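Local coordinates for protein nisin leader peptide-processing serine protease NisP (Lactococcus lactis subsp. lactis, PDB 4MZD) that probably removes the leader peptide from the precursor of the antibiotic nisin, acting as a subtilisin-like serine protease of the S8 family, at residues H66-Q72 against G159-G163; S204-Y208 against G483-R488; Q207-I211 against E224-Y228. All blocks are in the same frame, centred on the assembly; numbering follows the deposited sequence. Where two conformers were deposited one is given.

In the fold
Interactions 2 and 3 both build on strand 200-210 of the central subtilisin-like sheet, share Gln207 and Tyr208, and have centres about 11 Å apart. In interaction 2 the C-terminal peptide pairs with this strand and brings Arg488 to the predicted triad of Asp100, His147 and Ser353. Interaction 3 packs the later part of the strand against helix 222-238, and the two contacts touch where Val485 CG2 lies 3.5 Å from Tyr228 OH. Interaction 1 lies on the other side of the chain's centre, about 29 Å from interaction 2 and 38 Å from interaction 3 between centres, and joins the start of the modelled chain to loop 159-163, away from the active site.

Interaction 1: H66-Q72 against G159-G163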
loop_
_atom_site.group_PDB
_atom_site.type_symbol
_atom_site.label_atom_id
_atom_site.label_comp_id
_atom_site.label_asym_id
_atom_site.label_seq_id
_atom_site.Cartn_x
_atom_site.Cartn_y
_atom_site.Cartn_z
ATOM N N HIS A 66 1.288 25.612 -1.726
ATOM C CA HIS A 66 0.704 24.282 -1.929
ATOM C C HIS A 66 -0.693 24.424 -2.514
ATOM O O HIS A 66 -1.700 24.310 -1.813
ATOM C CB HIS A 66 0.690 23.500 -0.617
ATOM C CG HIS A 66 2.004 23.526 0.096
ATOM N ND1 HIS A 66 3.150 22.977 -0.438
ATOM C CD2 HIS A 66 2.363 24.062 1.287
ATOM C CE1 HIS A 66 4.156 23.166 0.397
ATOM N NE2 HIS A 66 3.705 23.820 1.453
ATOM N N ASP A 67 -0.733 24.670 -3.819
ATOM C CA ASP A 67 -1.957 25.087 -4.493
ATOM C C ASP A 67 -3.136 24.158 -4.291
ATOM O O ASP A 67 -4.277 24.614 -4.264
ATOM C CB ASP A 67 -1.719 25.224 -5.991
ATOM C CG ASP A 67 -0.763 26.334 -6.327
ATOM O OD1 ASP A 67 -0.757 27.361 -5.610
ATOM O OD2 ASP A 67 -0.026 26.181 -7.320
ATOM N N PHE A 68 -2.875 22.859 -4.179
ATOM C CA PHE A 68 -3.965 21.891 -4.171
ATOM C C PHE A 68 -4.201 21.253 -2.800
ATOM O O PHE A 68 -4.962 20.292 -2.676
ATOM C CB PHE A 68 -3.733 20.828 -5.252
ATOM C CG PHE A 68 -3.707 21.385 -6.661
ATOM C CD1 PHE A 68 -4.593 22.377 -7.060
ATOM C CD2 PHE A 68 -2.786 20.913 -7.589
ATOM C CE1 PHE A 68 -4.565 22.880 -8.361
ATOM C CE2 PHE A 68 -2.760 21.409 -8.886
ATOM C CZ PHE A 68 -3.649 22.394 -9.266
ATOM N N TRP A 69 -3.576 21.798 -1.761
ATOM C CA TRP A 69 -3.810 21.309 -0.410
ATOM C C TRP A 69 -5.299 21.250 -0.071
ATOM O O TRP A 69 -5.760 20.308 0.576
ATOM C CB TRP A 69 -3.075 22.189 0.599
ATOM C CG TRP A 69 -3.435 21.928 2.020
ATOM C CD1 TRP A 69 -4.134 22.753 2.850
ATOM C CD2 TRP A 69 -3.115 20.763 2.788
ATOM N NE1 TRP A 69 -4.266 22.179 4.089
ATOM C CE2 TRP A 69 -3.645 20.958 4.081
ATOM C CE3 TRP A 69 -2.424 19.580 2.513
ATOM C CZ2 TRP A 69 -3.509 20.013 5.094
ATOM C CZ3 TRP A 69 -2.292 18.640 3.521
ATOM C CH2 TRP A 69 -2.831 18.863 4.795
ATOM N N ASP A 70 -6.057 22.248 -0.514
ATOM C CA ASP A 70 -7.481 22.296 -0.196
ATOM C C ASP A 70 -8.270 21.115 -0.753
ATOM O O ASP A 70 -9.352 20.803 -0.256
ATOM C CB ASP A 70 -8.094 23.613 -0.676
ATOM C CG ASP A 70 -7.639 24.799 0.150
ATOM O OD1 ASP A 70 -7.277 24.593 1.327
ATOM O OD2 ASP A 70 -7.657 25.935 -0.372
ATOM N N TYR A 71 -7.729 20.460 -1.777
ATOM C CA TYR A 71 -8.372 19.286 -2.358
ATOM C C TYR A 71 -8.066 18.018 -1.564
ATOM O O TYR A 71 -8.664 16.975 -1.813
ATOM C CB TYR A 71 -7.900 19.068 -3.799
ATOM C CG TYR A 71 -8.343 20.117 -4.788
ATOM C CD1 TYR A 71 -9.635 20.630 -4.756
ATOM C CD2 TYR A 71 -7.479 20.578 -5.770
ATOM C CE1 TYR A 71 -10.049 21.588 -5.663
ATOM C CE2 TYR A 71 -7.878 21.536 -6.677
ATOM C CZ TYR A 71 -9.161 22.039 -6.620
ATOM O OH TYR A 71 -9.553 22.990 -7.528
ATOM N N GLN A 72 -7.138 18.101 -0.615
ATOM C CA GLN A 72 -6.631 16.915 0.077
ATOM C C GLN A 72 -7.349 16.634 1.394
ATOM O O GLN A 72 -6.729 16.588 2.454
ATOM C CB GLN A 72 -5.126 17.038 0.302
ATOM C CG GLN A 72 -4.330 17.141 -0.972
ATOM C CD GLN A 72 -2.857 17.015 -0.703
ATOM O OE1 GLN A 72 -2.149 18.010 -0.570
ATOM N NE2 GLN A 72 -2.382 15.783 -0.605
ATOM N N GLY A 159 5.000 19.737 -2.692
ATOM C CA GLY A 159 4.851 20.815 -3.647
ATOM C C GLY A 159 3.408 21.241 -3.758
ATOM O O GLY A 159 2.825 21.764 -2.809
ATOM N N ASN A 160 2.817 21.009 -4.921
ATOM C CA ASN A 160 1.444 21.439 -5.147
ATOM C C ASN A 160 0.441 20.629 -4.329
ATOM O O ASN A 160 -0.642 21.126 -3.994
ATOM C CB ASN A 160 1.136 21.410 -6.640
ATOM C CG ASN A 160 2.171 22.167 -7.450
ATOM O OD1 ASN A 160 2.581 23.266 -7.079
ATOM N ND2 ASN A 160 2.609 21.581 -8.554
ATOM N N ILE A 161 0.804 19.381 -4.026
ATOM C CA ILE A 161 0.150 18.618 -2.969
ATOM C C ILE A 161 1.213 18.188 -1.972
ATOM O O ILE A 161 2.419 18.267 -2.250
ATOM C CB ILE A 161 -0.623 17.374 -3.483
ATOM C CG1 ILE A 161 0.325 16.302 -4.015
ATOM C CG2 ILE A 161 -1.660 17.766 -4.514
ATOM C CD1 ILE A 161 -0.341 14.968 -4.198
ATOM N N LEU A 162 0.751 17.738 -0.810
ATOM C CA LEU A 162 1.628 17.259 0.254
ATOM C C LEU A 162 1.309 15.811 0.593
ATOM O O LEU A 162 0.138 15.424 0.723
ATOM C CB LEU A 162 1.446 18.098 1.519
ATOM C CG LEU A 162 1.899 19.547 1.376
ATOM C CD1 LEU A 162 1.497 20.352 2.600
ATOM C CD2 LEU A 162 3.396 19.645 1.132
ATOM N N GLY A 163 2.354 15.010 0.751
ATOM C CA GLY A 163 2.220 13.677 1.304
ATOM C C GLY A 163 2.177 13.723 2.820
ATOM O O GLY A 163 2.176 14.808 3.416
#
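Residues His66 to Trp69 form a type I beta turn that meets the loop 159-163, with Phe68 N giving a 2.8 Å hydrogen bond to Asn160 O. The turn runs into a short 3-10 segment, and Gln72 then takes the N-cap position of helix 73-79. The other partner is the loop that leads from helix 147-156 to strand 169-174, so the contact joins the loop before helix 73-79 to the loop after helix 147-156 of the subtilisin-like fold.

His66 is held from two directions. His66 ND1 donates to Gly159 O at 2.7 Å, with the oxygen practically in the plane of the imidazole and the donor on a carbonyl lone pair. Leu162 supplies the second contact: Leu162 CD2 rests over one face of the His66 ring, offset toward the rim, 3.9 Å from the centroid of that ring as a CH-pi contact. The other methyl, Leu162 CD1, lies between the imidazole and the indole, 4.0 Å from Trp69 CE3.

Beside the turn, Phe68 CB packs on Ile161 CG2, while Phe338 and Tyr346 meet the phenylalanine ring edge-to-face. Asn160 has its main polar partner elsewhere, ND2 bonding to Tyr346 OH. The buried Gln72 chain runs extended beyond CG (chi2 -170°) and brings its amide alongside the Leu162 backbone, where it pairs with both the N-H and the C=O of that residue much as another strand would: Gln72 OE1 accepts from Leu162 N at 2.9 Å with a nearly straight 169° N-H...O angle, and Gln72 NE2 donates to Leu162 O at 2.9 Å.

Interaction 2: S204-Y208 against G483-R488; sequences SAGQY and GAVSVR
This is the substrate-binding strand of a subtilase, Ser204-Tyr208, with the C-terminal peptide Gly483-Arg488 laid antiparallel along it. Gly206 and Ser486 form a hydrogen-bonded pair, each N to the other's O at 3.0 Å. Ala205 and Val487 make the neighbouring non-hydrogen-bonded pair, and Arg488 N adds an almost straight bond to Ser204 O, meeting it from above the carbonyl plane.

Bent at chi2 (75°), the Arg488 side chain turns back over the strand. Its guanidinium lies above Gly206, with Arg488 CZ 3.6 Å from Gly206 CA, and NH1 forms a salt bridge with Asp277. NH2 sits over one face of the Tyr208 ring, but the cation-pi contact is long and at most weak. Farther along, Val485 CG2 presses at 3.2 Å on Gln207 OE1, which is hydrogen-bonded to Tyr228 OH, and one water links Gln207 NE2, Tyr208 O and Gly483 N.

At the chain end, Arg488 O bonds to Ser353 OG and OXT to His147 NE2, both residues of the predicted charge relay. A free carboxylate placed there, with the arginine side chain probably in the S1 pocket, is what a subtilase complex with its cleaved product looks like, consistent with C-terminal autocleavage.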
loop_
_atom_site.group_PDB
_atom_site.type_symbol
_atom_site.label_atom_id
_atom_site.label_comp_id
_atom_site.label_asym_id
_atom_site.label_seq_id
_atom_site.Cartn_x
_atom_site.Cartn_y
_atom_site.Cartn_z
ATOM N N SER A 204 1.618 -1.760 -1.682
ATOM C CA SER A 204 0.231 -1.437 -2.017
ATOM C C SER A 204 -0.331 -2.389 -3.082
ATOM O O SER A 204 -0.915 -1.959 -4.079
ATOM C CB SER A 204 0.135 0.015 -2.488
ATOM O OG SER A 204 0.312 0.902 -1.393
ATOM N N ALA A 205 -0.165 -3.684 -2.836
ATOM C CA ALA A 205 -0.498 -4.738 -3.791
ATOM C C ALA A 205 -0.615 -6.032 -3.009
ATOM O O ALA A 205 -0.077 -6.135 -1.911
ATOM C CB ALA A 205 0.601 -4.870 -4.831
ATOM N N GLY A 206 -1.287 -7.034 -3.569
ATOM C CA GLY A 206 -1.429 -8.291 -2.863
ATOM C C GLY A 206 -2.165 -9.333 -3.670
ATOM O O GLY A 206 -2.426 -9.155 -4.861
ATOM N N GLN A 207 -2.492 -10.437 -3.008
ATOM C CA GLN A 207 -3.176 -11.550 -3.648
ATOM C C GLN A 207 -3.781 -12.437 -2.571
ATOM O O GLN A 207 -3.300 -12.473 -1.429
ATOM C CB GLN A 207 -2.196 -12.385 -4.475
ATOM C CG GLN A 207 -1.165 -13.089 -3.611
ATOM C CD GLN A 207 -0.008 -13.692 -4.390
ATOM O OE1 GLN A 207 1.135 -13.313 -4.187
ATOM N NE2 GLN A 207 -0.294 -14.645 -5.261
ATOM N N TYR A 208 -4.820 -13.178 -2.937
ATOM C CA TYR A 208 -5.386 -14.162 -2.022
ATOM C C TYR A 208 -4.743 -15.524 -2.240
ATOM O O TYR A 208 -4.621 -15.998 -3.381
ATOM C CB TYR A 208 -6.911 -14.265 -2.181
ATOM C CG TYR A 208 -7.582 -12.935 -1.972
ATOM C CD1 TYR A 208 -7.561 -12.318 -0.728
ATOM C CD2 TYR A 208 -8.194 -12.272 -3.022
ATOM C CE1 TYR A 208 -8.133 -11.077 -0.535
ATOM C CE2 TYR A 208 -8.775 -11.028 -2.838
ATOM C CZ TYR A 208 -8.742 -10.440 -1.590
ATOM O OH TYR A 208 -9.307 -9.202 -1.386
ATOM N N GLY A 483 -1.568 -17.048 -8.105
ATOM C CA GLY A 483 -0.267 -16.507 -8.440
ATOM C C GLY A 483 -0.272 -15.073 -8.940
ATOM O O GLY A 483 0.795 -14.479 -9.077
ATOM N N ALA A 484 -1.448 -14.509 -9.213
ATOM C CA ALA A 484 -1.515 -13.142 -9.741
ATOM C C ALA A 484 -1.554 -12.105 -8.621
ATOM O O ALA A 484 -2.501 -12.061 -7.836
ATOM C CB ALA A 484 -2.722 -12.977 -10.647
ATOM N N VAL A 485 -0.527 -11.261 -8.561
ATOM C CA VAL A 485 -0.502 -10.135 -7.635
ATOM C C VAL A 485 -1.078 -8.927 -8.359
ATOM O O VAL A 485 -0.732 -8.668 -9.517
ATOM C CB VAL A 485 0.934 -9.840 -7.170
ATOM C CG1 VAL A 485 0.994 -8.563 -6.341
ATOM C CG2 VAL A 485 1.479 -11.018 -6.383
ATOM N N SER A 486 -1.969 -8.200 -7.697
ATOM C CA SER A 486 -2.567 -7.029 -8.314
ATOM C C SER A 486 -2.422 -5.818 -7.418
ATOM O O SER A 486 -2.302 -5.938 -6.197
ATOM C CB SER A 486 -4.039 -7.278 -8.664
ATOM O OG SER A 486 -4.807 -7.654 -7.540
ATOM N N VAL A 487 -2.428 -4.637 -8.027
ATOM C CA VAL A 487 -2.416 -3.426 -7.237
ATOM C C VAL A 487 -3.697 -3.332 -6.423
ATOM O O VAL A 487 -4.757 -3.788 -6.861
ATOM C CB VAL A 487 -2.248 -2.153 -8.109
ATOM C CG1 VAL A 487 -0.909 -2.175 -8.838
ATOM C CG2 VAL A 487 -3.418 -1.972 -9.089
ATOM N N ARG A 488 -3.603 -2.761 -5.230
ATOM C CA ARG A 488 -4.785 -2.365 -4.477
ATOM C C ARG A 488 -5.042 -0.882 -4.742
ATOM O O ARG A 488 -5.701 -0.174 -3.955
ATOM C CB ARG A 488 -4.646 -2.688 -2.982
ATOM C CG ARG A 488 -5.115 -4.104 -2.604
ATOM C CD ARG A 488 -4.138 -5.198 -3.031
ATOM N NE ARG A 488 -4.739 -6.537 -3.040
ATOM C CZ ARG A 488 -4.792 -7.362 -1.994
ATOM N NH1 ARG A 488 -4.291 -7.013 -0.814
ATOM N NH2 ARG A 488 -5.357 -8.554 -2.128
ATOM O OXT ARG A 488 -4.587 -0.395 -5.787
HETATM O O HOH W 1 -2.907 -15.862 -5.672
#

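Interaction 3: Q207-I211 against E224-Y228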
loop_
_atom_site.group_PDB
_atom_site.type_symbol
_atom_site.label_atom_id
_atom_site.label_comp_id
_atom_site.label_asym_id
_atom_site.label_seq_id
_atom_site.Cartn_x
_atom_site.Cartn_y
_atom_site.Cartn_z
ATOM N N GLN A 207 -2.492 -10.437 -3.008
ATOM C CA GLN A 207 -3.176 -11.550 -3.648
ATOM C C GLN A 207 -3.781 -12.437 -2.571
ATOM O O GLN A 207 -3.300 -12.473 -1.429
ATOM C CB GLN A 207 -2.196 -12.385 -4.475
ATOM C CG GLN A 207 -1.165 -13.089 -3.611
ATOM C CD GLN A 207 -0.008 -13.692 -4.390
ATOM O OE1 GLN A 207 1.135 -13.313 -4.187
ATOM N NE2 GLN A 207 -0.294 -14.645 -5.261
ATOM N N TYR A 208 -4.820 -13.178 -2.937
ATOM C CA TYR A 208 -5.386 -14.162 -2.022
ATOM C C TYR A 208 -4.743 -15.524 -2.240
ATOM O O TYR A 208 -4.621 -15.998 -3.381
ATOM C CB TYR A 208 -6.911 -14.265 -2.181
ATOM C CG TYR A 208 -7.582 -12.935 -1.972
ATOM C CD1 TYR A 208 -7.561 -12.318 -0.728
ATOM C CD2 TYR A 208 -8.194 -12.272 -3.022
ATOM C CE1 TYR A 208 -8.133 -11.077 -0.535
ATOM C CE2 TYR A 208 -8.775 -11.028 -2.838
ATOM C CZ TYR A 208 -8.742 -10.440 -1.590
ATOM O OH TYR A 208 -9.307 -9.202 -1.386
ATOM N N LEU A 209 -4.335 -16.144 -1.137
ATOM C CA LEU A 209 -3.719 -17.466 -1.154
ATOM C C LEU A 209 -4.583 -18.431 -0.351
ATOM O O LEU A 209 -4.971 -18.120 0.776
ATOM C CB LEU A 209 -2.330 -17.403 -0.521
ATOM C CG LEU A 209 -1.330 -16.444 -1.176
ATOM C CD1 LEU A 209 -0.038 -16.406 -0.385
ATOM C CD2 LEU A 209 -1.056 -16.840 -2.618
ATOM N N MET A 210 -4.882 -19.595 -0.927
ATOM C CA MET A 210 -5.545 -20.657 -0.177
ATOM C C MET A 210 -4.439 -21.603 0.265
ATOM O O MET A 210 -3.825 -22.277 -0.566
ATOM C CB MET A 210 -6.592 -21.375 -1.037
ATOM C CG MET A 210 -7.593 -22.223 -0.224
ATOM S SD MET A 210 -8.954 -23.049 -1.185
ATOM C CE MET A 210 -8.023 -24.414 -1.917
ATOM N N ILE A 211 -4.163 -21.625 1.565
ATOM C CA ILE A 211 -2.941 -22.252 2.063
ATOM C C ILE A 211 -3.160 -23.638 2.664
ATOM O O ILE A 211 -2.214 -24.270 3.126
ATOM C CB ILE A 211 -2.187 -21.344 3.062
ATOM C CG1 ILE A 211 -3.030 -21.060 4.309
ATOM C CG2 ILE A 211 -1.792 -20.052 2.384
ATOM C CD1 ILE A 211 -2.245 -20.408 5.441
ATOM N N GLU A 224 3.709 -20.299 -2.121
ATOM C CA GLU A 224 3.800 -18.847 -2.266
ATOM C C GLU A 224 3.766 -18.171 -0.903
ATOM O O GLU A 224 4.501 -17.218 -0.652
ATOM C CB GLU A 224 2.669 -18.287 -3.124
ATOM C CG GLU A 224 2.754 -18.597 -4.604
ATOM C CD GLU A 224 1.786 -17.744 -5.400
ATOM O OE1 GLU A 224 2.088 -16.554 -5.630
ATOM O OE2 GLU A 224 0.706 -18.248 -5.773
ATOM N N TYR A 225 2.890 -18.658 -0.028
ATOM C CA TYR A 225 2.785 -18.116 1.317
ATOM C C TYR A 225 4.129 -18.230 2.031
ATOM O O TYR A 225 4.601 -17.273 2.648
ATOM C CB TYR A 225 1.683 -18.851 2.078
ATOM C CG TYR A 225 1.493 -18.456 3.522
ATOM C CD1 TYR A 225 0.590 -17.464 3.879
ATOM C CD2 TYR A 225 2.183 -19.106 4.538
ATOM C CE1 TYR A 225 0.395 -17.121 5.204
ATOM C CE2 TYR A 225 1.995 -18.762 5.858
ATOM C CZ TYR A 225 1.100 -17.772 6.186
ATOM O OH TYR A 225 0.909 -17.432 7.505
ATOM N N LEU A 226 4.753 -19.401 1.938
ATOM C CA LEU A 226 6.050 -19.615 2.575
ATOM C C LEU A 226 7.139 -18.718 1.996
ATOM O O LEU A 226 8.053 -18.297 2.704
ATOM C CB LEU A 226 6.470 -21.078 2.455
ATOM C CG LEU A 226 5.649 -22.054 3.287
ATOM C CD1 LEU A 226 6.149 -23.455 3.015
ATOM C CD2 LEU A 226 5.730 -21.723 4.774
ATOM N N ASN A 227 7.058 -18.441 0.699
ATOM C CA ASN A 227 8.024 -17.550 0.062
ATOM C C ASN A 227 7.895 -16.112 0.566
ATOM O O ASN A 227 8.900 -15.436 0.798
ATOM C CB ASN A 227 7.900 -17.620 -1.460
ATOM C CG ASN A 227 8.330 -18.961 -2.019
ATOM O OD1 ASN A 227 9.009 -19.738 -1.348
ATOM N ND2 ASN A 227 7.949 -19.234 -3.263
ATOM N N TYR A 228 6.662 -15.646 0.745
ATOM C CA TYR A 228 6.447 -14.354 1.386
ATOM C C TYR A 228 6.969 -14.391 2.810
ATOM O O TYR A 228 7.618 -13.447 3.263
ATOM C CB TYR A 228 4.974 -13.988 1.458
ATOM C CG TYR A 228 4.386 -13.342 0.233
ATOM C CD1 TYR A 228 3.290 -13.907 -0.400
ATOM C CD2 TYR A 228 4.892 -12.150 -0.269
ATOM C CE1 TYR A 228 2.720 -13.318 -1.509
ATOM C CE2 TYR A 228 4.329 -11.549 -1.381
ATOM C CZ TYR A 228 3.243 -12.136 -1.994
ATOM O OH TYR A 228 2.696 -11.527 -3.105
#
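Polar contacts first: the Gln207 amide meets two residues of helix 222-238, Tyr228 and Glu224. Tyr228 OH donates to Gln207 OE1 at 2.6 Å, in the carbonyl plane, while the amide stands at right angles to the phenol ring and OE1 sits at that ring's edge. Gln207 NE2 gives a more bent bond of 3.1 Å to Glu224 OE1, which it meets from above the carboxylate plane. The same carboxylate oxygen also bonds to Ser183 OG, so a hydroxyl and an amide share it.

The apolar contacts follow along the end of strand 200-210 and into the residue after it. Leu209 pushes CD1 against Tyr225 CB at 3.9 Å and toward the edge of the Tyr228 ring, while CD2 lies by the Glu224 side chain. Ile211 works with two branches: CG2 touches Tyr225 CB at 3.7 Å, and CD1 stands over the centre of the Tyr225 ring, 4.3 Å from its centroid, as a CH-pi contact. Tyr225 CG lies anti to its own nitrogen (chi1 177°), which helps turn the ring face to Ile211 CD1.

The axes of segments 207-210 and 224-228 pass 9.8 Å apart, their directions 120° apart, within the beta-alpha-beta crossover that leads to parallel strand 241-245. With both polar ends of Gln207 bonded, its amide is fixed against a flip: the carbonyl faces a hydroxyl donor and the NH2 a carboxylate, a polar cluster beside an otherwise greasy strand-helix interface.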